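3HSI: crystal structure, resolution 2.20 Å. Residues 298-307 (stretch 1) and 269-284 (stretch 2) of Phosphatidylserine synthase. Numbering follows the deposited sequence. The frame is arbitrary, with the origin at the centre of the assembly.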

# COMPACT_ATOMS: atom_id res chain seq x y z
N GLY C 298 -10.41 26.99 -19.61
CA GLY C 298 -9.70 28.22 -19.94
C GLY C 298 -8.71 28.78 -18.92
O GLY C 298 -8.14 29.85 -19.15
N LYS C 299 -8.46 28.07 -17.83
CA LYS C 299 -7.48 28.59 -16.87
C LYS C 299 -6.08 28.29 -17.41
O LYS C 299 -5.91 27.37 -18.20
CB LYS C 299 -7.65 28.01 -15.47
CG LYS C 299 -9.09 27.67 -15.04
CD LYS C 299 -10.02 28.84 -15.18
CE LYS C 299 -11.26 28.69 -14.34
NZ LYS C 299 -11.80 30.07 -14.26
N ARG C 300 -5.10 29.07 -16.98
CA ARG C 300 -3.73 28.79 -17.36
C ARG C 300 -3.06 27.89 -16.33
O ARG C 300 -3.38 27.95 -15.14
CB ARG C 300 -2.93 30.10 -17.45
CG ARG C 300 -3.60 31.16 -18.29
CD ARG C 300 -3.59 30.81 -19.73
NE ARG C 300 -4.15 31.87 -20.57
CZ ARG C 300 -5.26 31.76 -21.28
NH1 ARG C 300 -5.98 30.64 -21.27
NH2 ARG C 300 -5.67 32.78 -22.02
N VAL C 301 -2.11 27.08 -16.81
CA VAL C 301 -1.38 26.14 -15.97
C VAL C 301 0.07 26.15 -16.40
O VAL C 301 0.39 26.04 -17.59
CB VAL C 301 -1.93 24.66 -16.10
CG1 VAL C 301 -1.07 23.70 -15.22
CG2 VAL C 301 -3.42 24.59 -15.77
N GLU C 302 0.94 26.27 -15.41
CA GLU C 302 2.36 26.20 -15.65
C GLU C 302 2.93 25.05 -14.80
O GLU C 302 2.72 24.99 -13.61
CB GLU C 302 3.01 27.55 -15.27
CG GLU C 302 4.51 27.54 -15.43
CD GLU C 302 5.17 28.84 -14.99
OE1 GLU C 302 4.45 29.80 -14.58
OE2 GLU C 302 6.43 28.92 -15.07
N ILE C 303 3.66 24.14 -15.41
CA ILE C 303 4.24 23.03 -14.66
C ILE C 303 5.73 23.05 -14.87
O ILE C 303 6.21 23.15 -16.01
CB ILE C 303 3.64 21.67 -15.12
CG1 ILE C 303 2.11 21.71 -14.96
CG2 ILE C 303 4.30 20.52 -14.31
CD1 ILE C 303 1.34 20.49 -15.59
N ILE C 304 6.47 23.01 -13.77
CA ILE C 304 7.92 23.05 -13.84
C ILE C 304 8.46 21.77 -13.24
O ILE C 304 8.22 21.49 -12.08
CB ILE C 304 8.49 24.29 -13.06
CG1 ILE C 304 7.66 25.54 -13.36
CG2 ILE C 304 9.99 24.48 -13.38
CD1 ILE C 304 8.19 26.94 -12.72
N VAL C 305 9.17 20.98 -14.03
CA VAL C 305 9.81 19.75 -13.57
C VAL C 305 11.24 19.74 -14.05
O VAL C 305 11.63 20.55 -14.89
CB VAL C 305 9.10 18.48 -14.14
CG1 VAL C 305 7.76 18.32 -13.49
CG2 VAL C 305 8.93 18.59 -15.66
N GLY C 306 12.03 18.82 -13.50
CA GLY C 306 13.36 18.59 -13.98
C GLY C 306 13.36 17.83 -15.29
O GLY C 306 12.50 16.95 -15.52
N ASP C 307 14.30 18.21 -16.15
CA ASP C 307 14.79 17.34 -17.22
C ASP C 307 15.23 16.00 -16.62
O ASP C 307 15.74 15.98 -15.51
CB ASP C 307 16.01 17.99 -17.89
CG ASP C 307 16.30 17.44 -19.28
OD1 ASP C 307 16.17 18.21 -20.27
OD2 ASP C 307 16.71 16.27 -19.40
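Stretch 2 269-284: QVQKKLVICTPYFNFP

How does stretch 2 lie on stretch 1? It runs alongside as a neighbouring parallel strand: the segment from Lys273 to Cys277 is extended, and its axis makes an angle of 9° with that of strand 300-306, approaching to 4.6 Å. Arg300 pairs with Lys273, Val301 with Leu274, Glu302 with Val275, Ile303 with Ile276 and Ile304 with Cys277, the paired CA atoms lying 4.5 to 5.0 Å apart.

Which backbone donors and acceptors are satisfied across the seam? On stretch 1 the even-numbered residues from Arg300 to Ile304 use both N and O. Arg300 N donates to Lys272 O (2.8 Å), Glu302 N to Leu274 O (2.9 Å) and Ile304 N to Ile276 O (3.0 Å). In return, Leu274 N donates to Arg300 O (2.9 Å), Ile276 N to Glu302 O (2.9 Å) and Thr278 N to Ile304 O, the longest at 3.3 Å. Thus Leu274 and Ile276 each give and receive one bond, as expected of a parallel ladder.

What holds the polar groups at the start? Lys299 points its CB toward stretch 2, and its NZ donates to Gln271 O at 2.9 Å. A water donates to both Lys272 O (3.0 Å) and Gly298 O (3.1 Å), so Lys272 O accepts from water as well as from Arg300 N. Further along, Glu302 OE1 forms a long salt bridge with Lys273 NZ (3.9 Å); both carboxylate oxygens also have hydrogen bonds elsewhere in the structure.

Where does apolar packing take over? Val301, Ile303, Leu274 and Ile276 share one face of the sheet. There Ile303 CD1 meets the edge of the Phe281 ring at CE1 (4.5 Å) and lies 4.3 Å from Phe283 CE2. On the other face, Ile304 CB is 4.0 Å from Cys277 SG.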

# COMPACT_ATOMS: atom_id res chain seq x y z
N GLN C 269 -10.12 25.60 -7.12
CA GLN C 269 -10.46 26.99 -6.92
C GLN C 269 -9.59 27.98 -7.67
O GLN C 269 -9.61 29.16 -7.37
CB GLN C 269 -10.43 27.35 -5.42
CG GLN C 269 -11.72 26.94 -4.69
CD GLN C 269 -12.89 27.78 -5.15
OE1 GLN C 269 -12.87 29.00 -5.01
NE2 GLN C 269 -13.91 27.13 -5.72
N VAL C 270 -8.81 27.50 -8.62
CA VAL C 270 -8.07 28.37 -9.53
C VAL C 270 -9.03 29.23 -10.37
O VAL C 270 -9.93 28.72 -11.03
CB VAL C 270 -7.16 27.54 -10.45
CG1 VAL C 270 -6.46 28.44 -11.51
CG2 VAL C 270 -6.14 26.80 -9.61
N GLN C 271 -8.82 30.55 -10.34
CA GLN C 271 -9.66 31.44 -11.14
C GLN C 271 -9.00 31.79 -12.47
O GLN C 271 -9.70 31.96 -13.48
CB GLN C 271 -9.99 32.71 -10.36
CG GLN C 271 -10.74 32.48 -9.05
CD GLN C 271 -12.06 31.75 -9.24
OE1 GLN C 271 -12.15 30.53 -9.02
NE2 GLN C 271 -13.09 32.48 -9.65
N LYS C 272 -7.67 31.91 -12.47
CA LYS C 272 -6.90 32.38 -13.61
C LYS C 272 -5.71 31.49 -13.96
O LYS C 272 -5.57 31.05 -15.10
CB LYS C 272 -6.39 33.81 -13.36
CG LYS C 272 -7.48 34.86 -13.49
CD LYS C 272 -6.93 36.24 -13.26
CE LYS C 272 -7.97 37.29 -13.61
NZ LYS C 272 -7.94 37.71 -15.04
N LYS C 273 -4.81 31.27 -12.99
CA LYS C 273 -3.55 30.58 -13.26
C LYS C 273 -3.12 29.71 -12.09
O LYS C 273 -3.27 30.09 -10.93
CB LYS C 273 -2.41 31.55 -13.69
CG LYS C 273 -1.07 30.85 -13.92
CD LYS C 273 -0.25 31.38 -15.12
CE LYS C 273 1.25 31.27 -14.85
NZ LYS C 273 1.68 32.44 -13.96
N LEU C 274 -2.62 28.52 -12.42
CA LEU C 274 -2.07 27.58 -11.46
C LEU C 274 -0.64 27.38 -11.84
O LEU C 274 -0.34 27.10 -12.99
CB LEU C 274 -2.79 26.24 -11.57
CG LEU C 274 -2.26 25.08 -10.74
CD1 LEU C 274 -2.32 25.45 -9.26
CD2 LEU C 274 -3.12 23.78 -11.04
N VAL C 275 0.25 27.51 -10.87
CA VAL C 275 1.65 27.14 -11.09
C VAL C 275 1.97 25.97 -10.18
O VAL C 275 1.60 25.97 -9.03
CB VAL C 275 2.62 28.33 -10.79
CG1 VAL C 275 4.08 27.93 -11.07
CG2 VAL C 275 2.22 29.56 -11.64
N ILE C 276 2.70 24.99 -10.69
CA ILE C 276 3.06 23.82 -9.91
C ILE C 276 4.53 23.53 -10.12
O ILE C 276 5.03 23.60 -11.26
CB ILE C 276 2.28 22.59 -10.42
CG1 ILE C 276 0.77 22.79 -10.29
CG2 ILE C 276 2.74 21.31 -9.70
CD1 ILE C 276 -0.05 21.72 -11.12
N CYS C 277 5.23 23.25 -9.03
CA CYS C 277 6.58 22.67 -9.09
C CYS C 277 6.48 21.27 -8.53
O CYS C 277 5.86 21.06 -7.49
CB CYS C 277 7.54 23.48 -8.24
SG CYS C 277 8.23 24.88 -9.13
N THR C 278 7.08 20.32 -9.22
CA THR C 278 7.17 18.97 -8.71
C THR C 278 8.50 18.43 -9.23
O THR C 278 8.91 18.76 -10.37
CB THR C 278 5.92 18.10 -9.19
OG1 THR C 278 6.02 16.78 -8.66
CG2 THR C 278 5.87 17.96 -10.68
N PRO C 279 9.19 17.59 -8.42
CA PRO C 279 10.45 16.97 -8.88
C PRO C 279 10.28 16.06 -10.09
O PRO C 279 10.97 16.24 -11.11
CB PRO C 279 10.90 16.15 -7.68
CG PRO C 279 10.07 16.67 -6.53
CD PRO C 279 8.80 17.11 -7.08
N TYR C 280 9.34 15.12 -10.00
CA TYR C 280 9.04 14.14 -11.07
C TYR C 280 7.64 14.43 -11.57
O TYR C 280 6.77 14.73 -10.78
CB TYR C 280 9.08 12.68 -10.53
CG TYR C 280 10.07 12.49 -9.39
CD1 TYR C 280 11.44 12.45 -9.64
CD2 TYR C 280 9.64 12.44 -8.06
CE1 TYR C 280 12.37 12.33 -8.61
CE2 TYR C 280 10.57 12.32 -7.00
CZ TYR C 280 11.94 12.26 -7.30
OH TYR C 280 12.89 12.13 -6.28
N PHE C 281 7.42 14.29 -12.87
CA PHE C 281 6.08 14.32 -13.38
C PHE C 281 5.33 13.03 -13.05
O PHE C 281 5.34 12.08 -13.82
CB PHE C 281 6.07 14.54 -14.89
CG PHE C 281 4.73 14.79 -15.44
CD1 PHE C 281 4.16 16.06 -15.32
CD2 PHE C 281 4.01 13.77 -16.03
CE1 PHE C 281 2.91 16.32 -15.82
CE2 PHE C 281 2.74 14.02 -16.54
CZ PHE C 281 2.19 15.29 -16.43
N ASN C 282 4.64 13.02 -11.91
CA ASN C 282 3.92 11.79 -11.47
C ASN C 282 2.75 12.13 -10.56
O ASN C 282 2.75 11.72 -9.41
CB ASN C 282 4.89 10.80 -10.77
CG ASN C 282 4.24 9.45 -10.45
OD1 ASN C 282 3.44 8.93 -11.24
ND2 ASN C 282 4.57 8.87 -9.30
N PHE C 283 1.76 12.88 -11.09
CA PHE C 283 0.62 13.34 -10.28
C PHE C 283 -0.31 12.19 -9.92
O PHE C 283 -0.49 11.26 -10.72
CB PHE C 283 -0.18 14.46 -10.97
CG PHE C 283 0.59 15.73 -11.14
CD1 PHE C 283 0.99 16.45 -10.04
CD2 PHE C 283 0.88 16.21 -12.41
CE1 PHE C 283 1.76 17.64 -10.20
CE2 PHE C 283 1.61 17.39 -12.57
CZ PHE C 283 2.07 18.10 -11.46
N PRO C 284 -0.89 12.25 -8.72
CA PRO C 284 -2.02 11.40 -8.41
C PRO C 284 -3.08 11.62 -9.47
O PRO C 284 -3.19 12.73 -10.00
CB PRO C 284 -2.52 11.94 -7.06
CG PRO C 284 -1.50 12.88 -6.58
CD PRO C 284 -0.69 13.33 -7.74
O HOH W 1 -7.17 32.23 -17.33